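Local coordinates for protein Cry37AA1 (Bacillus thuringiensis, PDB 4RHZ) that binds calcium and forms a binary complex with Cry23Aa1, probably acting as the C2-fold partner of an aerolysin-family insecticidal toxin, at residues F8-Y13 and E39-D44. Numbering follows the deposited sequence.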
loop_
_atom_site.group_PDB
_atom_site.type_symbol
_atom_site.label_atom_id
_atom_site.label_comp_id
_atom_site.label_asym_id
_atom_site.label_seq_id
_atom_site.Cartn_x
_atom_site.Cartn_y
_atom_site.Cartn_z
ATOM N N PHE B 8 -7.000 -18.042 -7.728
ATOM C CA PHE B 8 -6.967 -16.814 -8.424
ATOM C C PHE B 8 -8.077 -15.990 -7.859
ATOM O O PHE B 8 -9.207 -16.482 -7.737
ATOM C CB PHE B 8 -7.222 -17.080 -9.947
ATOM C CG PHE B 8 -6.138 -17.940 -10.567
ATOM C CD1 PHE B 8 -6.310 -19.325 -10.704
ATOM C CD2 PHE B 8 -4.905 -17.390 -10.888
ATOM C CE1 PHE B 8 -5.303 -20.116 -11.193
ATOM C CE2 PHE B 8 -3.869 -18.176 -11.392
ATOM C CZ PHE B 8 -4.070 -19.539 -11.557
ATOM N N THR B 9 -7.786 -14.724 -7.536
ATOM C CA THR B 9 -8.890 -13.851 -7.092
ATOM C C THR B 9 -8.933 -12.695 -8.008
ATOM O O THR B 9 -8.004 -11.938 -8.045
ATOM C CB THR B 9 -8.662 -13.333 -5.662
ATOM O OG1 THR B 9 -8.498 -14.461 -4.820
ATOM C CG2 THR B 9 -9.860 -12.514 -5.187
ATOM N N ILE B 10 -10.026 -12.540 -8.712
ATOM C CA ILE B 10 -10.088 -11.594 -9.725
ATOM C C ILE B 10 -11.119 -10.540 -9.355
ATOM O O ILE B 10 -12.240 -10.901 -8.931
ATOM C CB ILE B 10 -10.598 -12.295 -11.013
ATOM C CG1 ILE B 10 -9.699 -13.521 -11.373
ATOM C CG2 ILE B 10 -10.771 -11.305 -12.103
ATOM C CD1 ILE B 10 -10.171 -14.273 -12.601
ATOM N N ASN B 11 -10.769 -9.247 -9.565
ATOM C CA ASN B 11 -11.688 -8.157 -9.329
ATOM C C ASN B 11 -11.891 -7.328 -10.534
ATOM O O ASN B 11 -10.912 -6.977 -11.201
ATOM C CB ASN B 11 -11.143 -7.295 -8.205
ATOM C CG ASN B 11 -11.499 -7.865 -6.868
ATOM O OD1 ASN B 11 -12.635 -7.761 -6.471
ATOM N ND2 ASN B 11 -10.565 -8.528 -6.198
ATOM N N PHE B 12 -13.163 -7.000 -10.810
ATOM C CA PHE B 12 -13.558 -6.248 -11.966
ATOM C C PHE B 12 -13.991 -4.832 -11.570
ATOM O O PHE B 12 -14.668 -4.675 -10.599
ATOM C CB PHE B 12 -14.724 -6.945 -12.638
ATOM C CG PHE B 12 -14.453 -8.404 -13.029
ATOM C CD1 PHE B 12 -14.689 -9.445 -12.119
ATOM C CD2 PHE B 12 -14.007 -8.722 -14.341
ATOM C CE1 PHE B 12 -14.467 -10.784 -12.495
ATOM C CE2 PHE B 12 -13.798 -10.029 -14.733
ATOM C CZ PHE B 12 -14.025 -11.092 -13.816
ATOM N N TYR B 13 -13.657 -3.808 -12.366
ATOM C CA TYR B 13 -13.941 -2.424 -12.028
ATOM C C TYR B 13 -14.409 -1.753 -13.280
ATOM O O TYR B 13 -13.814 -2.005 -14.339
ATOM C CB TYR B 13 -12.680 -1.727 -11.530
ATOM C CG TYR B 13 -12.146 -2.309 -10.286
ATOM C CD1 TYR B 13 -12.576 -1.847 -9.020
ATOM C CD2 TYR B 13 -11.222 -3.332 -10.341
ATOM C CE1 TYR B 13 -12.054 -2.440 -7.791
ATOM C CE2 TYR B 13 -10.681 -3.877 -9.193
ATOM C CZ TYR B 13 -11.112 -3.449 -7.898
ATOM O OH TYR B 13 -10.543 -4.045 -6.762
ATOM N N GLU B 39 -7.680 -20.745 -19.286
ATOM C CA GLU B 39 -8.642 -19.848 -18.667
ATOM C C GLU B 39 -8.757 -19.984 -17.175
ATOM O O GLU B 39 -8.781 -21.099 -16.627
ATOM C CB GLU B 39 -10.051 -19.857 -19.266
ATOM C CG GLU B 39 -10.481 -21.095 -19.873
ATOM C CD GLU B 39 -9.946 -21.219 -21.282
ATOM O OE1 GLU B 39 -8.999 -22.048 -21.431
ATOM O OE2 GLU B 39 -10.467 -20.508 -22.198
ATOM N N ILE B 40 -8.763 -18.822 -16.536
ATOM C CA ILE B 40 -9.090 -18.719 -15.120
ATOM C C ILE B 40 -10.463 -18.067 -14.916
ATOM O O ILE B 40 -11.005 -18.085 -13.819
ATOM C CB ILE B 40 -7.935 -18.019 -14.310
ATOM C CG1 ILE B 40 -7.839 -16.518 -14.639
ATOM C CG2 ILE B 40 -6.626 -18.774 -14.585
ATOM C CD1 ILE B 40 -6.945 -15.665 -13.659
ATOM N N TRP B 41 -11.036 -17.542 -15.991
ATOM C CA TRP B 41 -12.353 -16.992 -15.931
ATOM C C TRP B 41 -12.873 -16.825 -17.332
ATOM O O TRP B 41 -12.151 -16.372 -18.216
ATOM C CB TRP B 41 -12.350 -15.609 -15.245
ATOM C CG TRP B 41 -13.660 -14.897 -15.324
ATOM C CD1 TRP B 41 -14.703 -15.019 -14.445
ATOM C CD2 TRP B 41 -14.090 -13.960 -16.334
ATOM N NE1 TRP B 41 -15.769 -14.235 -14.856
ATOM C CE2 TRP B 41 -15.409 -13.545 -15.983
ATOM C CE3 TRP B 41 -13.484 -13.417 -17.490
ATOM C CZ2 TRP B 41 -16.146 -12.629 -16.756
ATOM C CZ3 TRP B 41 -14.175 -12.491 -18.242
ATOM C CH2 TRP B 41 -15.531 -12.103 -17.874
ATOM N N LYS B 42 -14.163 -17.099 -17.503
ATOM C CA LYS B 42 -14.844 -17.054 -18.805
ATOM C C LYS B 42 -16.344 -16.755 -18.590
ATOM O O LYS B 42 -16.992 -17.359 -17.718
ATOM C CB LYS B 42 -14.694 -18.413 -19.504
ATOM C CG LYS B 42 -15.110 -18.424 -20.978
ATOM C CD LYS B 42 -15.002 -19.863 -21.525
ATOM C CE LYS B 42 -15.647 -19.959 -22.929
ATOM N NZ LYS B 42 -14.682 -19.532 -24.012
ATOM N N GLN B 43 -16.897 -15.820 -19.347
ATOM C CA GLN B 43 -18.329 -15.598 -19.302
ATOM C C GLN B 43 -18.706 -15.116 -20.673
ATOM O O GLN B 43 -18.160 -14.102 -21.145
ATOM C CB GLN B 43 -18.716 -14.548 -18.228
ATOM C CG GLN B 43 -20.191 -14.026 -18.313
ATOM C CD GLN B 43 -21.198 -15.164 -18.164
ATOM O OE1 GLN B 43 -21.279 -15.815 -17.104
ATOM N NE2 GLN B 43 -21.963 -15.426 -19.232
ATOM N N ASP B 44 -19.618 -15.847 -21.327
ATOM C CA ASP B 44 -20.115 -15.455 -22.638
ATOM C C ASP B 44 -21.017 -14.257 -22.556
ATOM O O ASP B 44 -21.685 -14.027 -21.545
ATOM C CB ASP B 44 -20.838 -16.592 -23.325
ATOM C CG ASP B 44 -19.932 -17.752 -23.622
ATOM O OD1 ASP B 44 -20.483 -18.854 -23.621
ATOM O OD2 ASP B 44 -18.695 -17.578 -23.820
#
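Three apolar side chains on one face of strand 4-13, Phe8, Ile10 and Phe12, form a row of bumps that interlocks with Ile40 and Trp41 across the core of a beta sandwich. Ile40 straddles the first two: its CG2 methyl sits squarely over one face of the Phe8 ring, a CH-pi contact with CG2 3.9 Å from the ring centroid and only 10° off the normal, while CD1 fits into the hollow between Phe8 and Ile10. The branch that carries CD1 takes the crowded position between backbone N and carbonyl carbon (chi1 71°), which brings Ile40 CD1 within 3.8 Å of Phe8 CD2 and 3.7 Å of Ile10 CD1. Ile10, extended to its tip, thus ends in a notch between two neighbours, since its CD1 also lies 3.7 Å from Trp41 CB. Trp41 swings its indole anti to the backbone N (chi1 172°) and meets Phe12 tip to tip. The Phe12 edge is turned to the indole face in a tilted edge-to-face pair, with CZ over the middle of the ring system and 3.6 Å from Trp41 CE2. The Phe12 ring is also flanked within its own strand by the CG2 methyl of Ile10, offset toward the rim of one face. Ile40 and Trp41 can both enter the core in succession because they form a classic beta bulge opposite Ile27. All five residues are buried, and between 8-13 and 39-44 the packing is apolar and aromatic; beside it, Ile40 O accepts a hydrogen bond from Gln58 NE2 of strand 55-62. Strand 4-13 runs between strands 55-62 and 115-125, while 38-43 borders the facing sheet beside 26-30; Tyr56 packs edge-to-face on Trp41, and Phe75 of strand 73-81 adjoins Phe8 and Ile40.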